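Local coordinates for lipase (Photobacterium sp. M37, PDB 2ORY), which probably hydrolyses triacylglycerols to free fatty acids as a cold-adapted class 3 lipase of the alpha/beta hydrolase fold, at residues S181-A184 / L185-D189; P209-N213 / A214-D218. All blocks are in the same frame, centred on the assembly; numbering follows the deposited sequence.

Interaction 1: S181-A184 / L185-D189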
loop_
_atom_site.group_PDB
_atom_site.type_symbol
_atom_site.label_atom_id
_atom_site.label_comp_id
_atom_site.label_asym_id
_atom_site.label_seq_id
_atom_site.Cartn_x
_atom_site.Cartn_y
_atom_site.Cartn_z
ATOM N N SER A 181 3.245 3.066 -4.587
ATOM C CA SER A 181 3.433 4.312 -5.312
ATOM C C SER A 181 4.925 4.632 -5.393
ATOM O O SER A 181 5.435 5.087 -6.428
ATOM C CB SER A 181 2.657 5.438 -4.630
ATOM O OG SER A 181 3.047 5.588 -3.280
ATOM N N THR A 182 5.638 4.367 -4.304
ATOM C CA THR A 182 7.067 4.619 -4.288
ATOM C C THR A 182 7.766 3.655 -5.262
ATOM O O THR A 182 8.627 4.075 -6.027
ATOM C CB THR A 182 7.637 4.485 -2.835
ATOM O OG1 THR A 182 6.967 5.426 -1.975
ATOM C CG2 THR A 182 9.158 4.777 -2.798
ATOM N N LEU A 183 7.368 2.381 -5.272
ATOM C CA LEU A 183 8.003 1.422 -6.166
ATOM C C LEU A 183 7.772 1.820 -7.620
ATOM O O LEU A 183 8.699 1.735 -8.439
ATOM C CB LEU A 183 7.484 -0.011 -5.935
ATOM C CG LEU A 183 8.211 -1.078 -6.782
ATOM C CD1 LEU A 183 8.492 -2.335 -5.983
ATOM C CD2 LEU A 183 7.373 -1.425 -7.978
ATOM N N ALA A 184 6.546 2.249 -7.930
ATOM C CA ALA A 184 6.189 2.675 -9.283
ATOM C C ALA A 184 7.100 3.808 -9.759
ATOM O O ALA A 184 7.527 3.820 -10.910
ATOM C CB ALA A 184 4.727 3.125 -9.325
ATOM N N LEU A 185 7.391 4.762 -8.878
ATOM C CA LEU A 185 8.269 5.866 -9.246
ATOM C C LEU A 185 9.679 5.353 -9.517
ATOM O O LEU A 185 10.358 5.858 -10.411
ATOM C CB LEU A 185 8.337 6.944 -8.148
ATOM C CG LEU A 185 9.188 8.196 -8.479
ATOM C CD1 LEU A 185 8.635 8.890 -9.723
ATOM C CD2 LEU A 185 9.181 9.177 -7.321
ATOM N N TRP A 186 10.126 4.355 -8.757
ATOM C CA TRP A 186 11.460 3.821 -8.973
ATOM C C TRP A 186 11.553 3.185 -10.357
ATOM O O TRP A 186 12.544 3.373 -11.058
ATOM C CB TRP A 186 11.810 2.796 -7.899
ATOM C CG TRP A 186 12.901 1.849 -8.299
ATOM C CD1 TRP A 186 14.193 2.162 -8.590
ATOM C CD2 TRP A 186 12.791 0.430 -8.424
ATOM N NE1 TRP A 186 14.901 1.025 -8.885
ATOM C CE2 TRP A 186 14.065 -0.055 -8.792
ATOM C CE3 TRP A 186 11.738 -0.488 -8.249
ATOM C CZ2 TRP A 186 14.320 -1.413 -8.991
ATOM C CZ3 TRP A 186 11.996 -1.834 -8.442
ATOM C CH2 TRP A 186 13.282 -2.287 -8.808
ATOM N N LEU A 187 10.515 2.440 -10.744
ATOM C CA LEU A 187 10.471 1.793 -12.054
ATOM C C LEU A 187 10.479 2.863 -13.140
ATOM O O LEU A 187 11.160 2.726 -14.150
ATOM C CB LEU A 187 9.216 0.916 -12.174
ATOM C CG LEU A 187 9.205 -0.326 -11.279
ATOM C CD1 LEU A 187 7.909 -1.138 -11.430
ATOM C CD2 LEU A 187 10.383 -1.171 -11.679
ATOM N N LYS A 188 9.709 3.925 -12.919
ATOM C CA LYS A 188 9.639 5.065 -13.824
ATOM C C LYS A 188 11.039 5.684 -13.994
ATOM O O LYS A 188 11.521 5.883 -15.120
ATOM C CB LYS A 188 8.721 6.136 -13.234
ATOM C CG LYS A 188 7.320 6.184 -13.794
ATOM C CD LYS A 188 7.294 6.928 -15.114
ATOM C CE LYS A 188 5.875 7.313 -15.488
ATOM N NZ LYS A 188 5.843 8.111 -16.742
ATOM N N ASP A 189 11.683 5.988 -12.868
ATOM C CA ASP A 189 12.996 6.610 -12.884
ATOM C C ASP A 189 14.124 5.825 -13.533
ATOM O O ASP A 189 15.105 6.429 -13.956
ATOM C CB ASP A 189 13.430 7.003 -11.477
ATOM C CG ASP A 189 12.744 8.263 -10.977
ATOM O OD1 ASP A 189 12.432 9.159 -11.797
ATOM O OD2 ASP A 189 12.536 8.362 -9.747
#
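L183 O accepts the backbone N-H of L187 at 3.0 Å, with the donor in the carbonyl plane and an N-H...O angle of 159°, and the side chains of the helix turn gather round the same oxygen. CB of W186 comes to 3.3 Å from L183 O, and CG of L187 to 3.5 Å. One residue on, K188 N reaches A184 O, also at 3.0 Å, and the same i to i+4 pattern joins L185 N to S181 O and W186 N to T182 O. Over this backbone L183 carries the apolar contact. Its CG, anti to the backbone N (chi1 -175°), meets the indole of W186 at the edge, in plane, 3.9 Å from CE3. Its CD2 branch packs against CD1 of L187 at 3.5 Å, while the other methyl of L187, CD2, sits above one face of the indole, displaced toward the rim. The tryptophan is thus met by L183 at its edge and by L187 on a face, and its ring also meets that of Y115. L187 and A184 rest on strand 199-206, whereas L185 turns to helix 214-224. S181 OG bonds back to G177 O and A178 O, and T182 OG1 to A178 O. That both hydroxyls are satisfied inside the helix is consistent with a mainly apolar surface from A184 to L187 facing strand 199-206 and the neighbouring helices.

Interaction 2: P209-N213 / A214-D218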
loop_
_atom_site.group_PDB
_atom_site.type_symbol
_atom_site.label_atom_id
_atom_site.label_comp_id
_atom_site.label_asym_id
_atom_site.label_seq_id
_atom_site.Cartn_x
_atom_site.Cartn_y
_atom_site.Cartn_z
ATOM N N PRO A 209 0.310 6.179 4.069
ATOM C CA PRO A 209 0.828 7.347 4.780
ATOM C C PRO A 209 1.853 7.986 3.829
ATOM O O PRO A 209 2.130 7.427 2.769
ATOM C CB PRO A 209 1.484 6.741 6.007
ATOM C CG PRO A 209 2.037 5.423 5.476
ATOM C CD PRO A 209 0.892 4.925 4.589
ATOM N N THR A 210 2.411 9.133 4.209
ATOM C CA THR A 210 3.397 9.839 3.395
ATOM C C THR A 210 4.729 9.110 3.342
ATOM O O THR A 210 5.343 8.849 4.378
ATOM C CB THR A 210 3.694 11.263 3.945
ATOM O OG1 THR A 210 4.081 11.166 5.320
ATOM C CG2 THR A 210 2.466 12.187 3.827
ATOM N N ALA A 211 5.182 8.787 2.139
ATOM C CA ALA A 211 6.469 8.120 1.992
ATOM C C ALA A 211 7.636 9.086 2.160
ATOM O O ALA A 211 8.655 8.704 2.711
ATOM C CB ALA A 211 6.575 7.451 0.629
ATOM N N GLY A 212 7.493 10.329 1.697
ATOM C CA GLY A 212 8.597 11.277 1.782
ATOM C C GLY A 212 8.227 12.746 1.930
ATOM O O GLY A 212 7.103 13.065 2.325
ATOM N N ASN A 213 9.160 13.645 1.606
ATOM C CA ASN A 213 8.906 15.082 1.770
ATOM C C ASN A 213 8.219 15.766 0.594
ATOM O O ASN A 213 7.986 15.144 -0.445
ATOM C CB ASN A 213 10.200 15.833 2.124
ATOM C CG ASN A 213 11.242 15.795 1.010
ATOM O OD1 ASN A 213 10.945 15.471 -0.146
ATOM N ND2 ASN A 213 12.467 16.148 1.353
ATOM N N ALA A 214 7.888 17.044 0.777
ATOM C CA ALA A 214 7.206 17.832 -0.251
ATOM C C ALA A 214 7.892 17.761 -1.611
ATOM O O ALA A 214 7.235 17.509 -2.623
ATOM C CB ALA A 214 7.070 19.293 0.199
ATOM N N ASP A 215 9.203 17.988 -1.634
ATOM C CA ASP A 215 9.969 17.925 -2.876
ATOM C C ASP A 215 9.880 16.545 -3.536
ATOM O O ASP A 215 9.866 16.455 -4.761
ATOM C CB ASP A 215 11.447 18.288 -2.637
ATOM C CG ASP A 215 11.666 19.794 -2.465
ATOM O OD1 ASP A 215 10.697 20.561 -2.652
ATOM O OD2 ASP A 215 12.807 20.208 -2.149
ATOM N N PHE A 216 9.829 15.475 -2.739
ATOM C CA PHE A 216 9.713 14.110 -3.278
ATOM C C PHE A 216 8.315 13.949 -3.861
ATOM O O PHE A 216 8.143 13.468 -4.983
ATOM C CB PHE A 216 9.900 13.053 -2.172
ATOM C CG PHE A 216 9.485 11.655 -2.588
ATOM C CD1 PHE A 216 10.367 10.826 -3.263
ATOM C CD2 PHE A 216 8.198 11.187 -2.317
ATOM C CE1 PHE A 216 9.983 9.539 -3.665
ATOM C CE2 PHE A 216 7.798 9.909 -2.713
ATOM C CZ PHE A 216 8.692 9.083 -3.387
ATOM N N ALA A 217 7.322 14.344 -3.067
ATOM C CA ALA A 217 5.919 14.282 -3.460
ATOM C C ALA A 217 5.639 15.128 -4.703
ATOM O O ALA A 217 4.888 14.712 -5.582
ATOM C CB ALA A 217 5.027 14.749 -2.297
ATOM N N ASP A 218 6.222 16.322 -4.777
ATOM C CA ASP A 218 6.010 17.165 -5.961
ATOM C C ASP A 218 6.676 16.525 -7.198
ATOM O O ASP A 218 6.129 16.546 -8.299
ATOM C CB ASP A 218 6.556 18.578 -5.728
ATOM C CG ASP A 218 5.672 19.410 -4.802
ATOM O OD1 ASP A 218 4.461 19.109 -4.683
ATOM O OD2 ASP A 218 6.192 20.379 -4.201
#
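The F216 ring and the N213 amide, whose planes stand 52° apart, are the flat groups where the loop runs into helix 214-224. G212 CA lies obliquely to the phenyl ring, 4.1 Å from CD2, and A211 CB approaches CE2 at 4.3 Å, likewise obliquely. The indole of W113 meets F216 in an edge-to-face arrangement. The amide of N213 is turned back over the first turn of the helix. Its CG sits between the backbone N and the carbonyl carbon, which brings OD1 within 2.8 Å of F216 N. That bond is somewhat bent, with an N-H...O angle of 146°, although the N-H approaches nearly along the C=O axis of the amide. OD1 also lies 3.3 Å from CB of F216 and takes a weak hydrogen bond from K124 N, while ND2 donates to I122 O, so both ends of the amide are held and its rotation is fixed. The backbone carbonyl of N213 receives A217 N at 2.8 Å in a much straighter bond, 173°. D215, the second residue of the helix, directs its OD2 to I122 N, so the chain around 122-124 is tied to both the cap and the first turn. The whole is an asparagine N-cap: the side chain takes a first-turn N-H through OD1, the main-chain O begins the i to i+4 series, and the cap closes the first turn where the loop after strand 199-206 enters helix 214-224.

How the interactions relate
Interaction 1 comes first along the chain, in the last turns of helix 175-189; strand 199-206 then forms an edge of the mixed sheet before interaction 2 starts helix 214-224. Their centres are 13 Å apart, yet they touch: T182 OG1 lies 3.3 Å from A211 CB, and L185 CD2 is 3.8 Å from F216 CE1. Helix 175-189 links parallel strands 166-173 and 199-206 as a beta-alpha-beta crossover, and it begins at the end of a GxSxG sequence resembling a nucleophile elbow, with S174 probably the catalytic serine. Interaction 1 thus lies on the helix that runs from the probable elbow, S181 near it without touching; interaction 2 packs the capped start of the next helix against that helix.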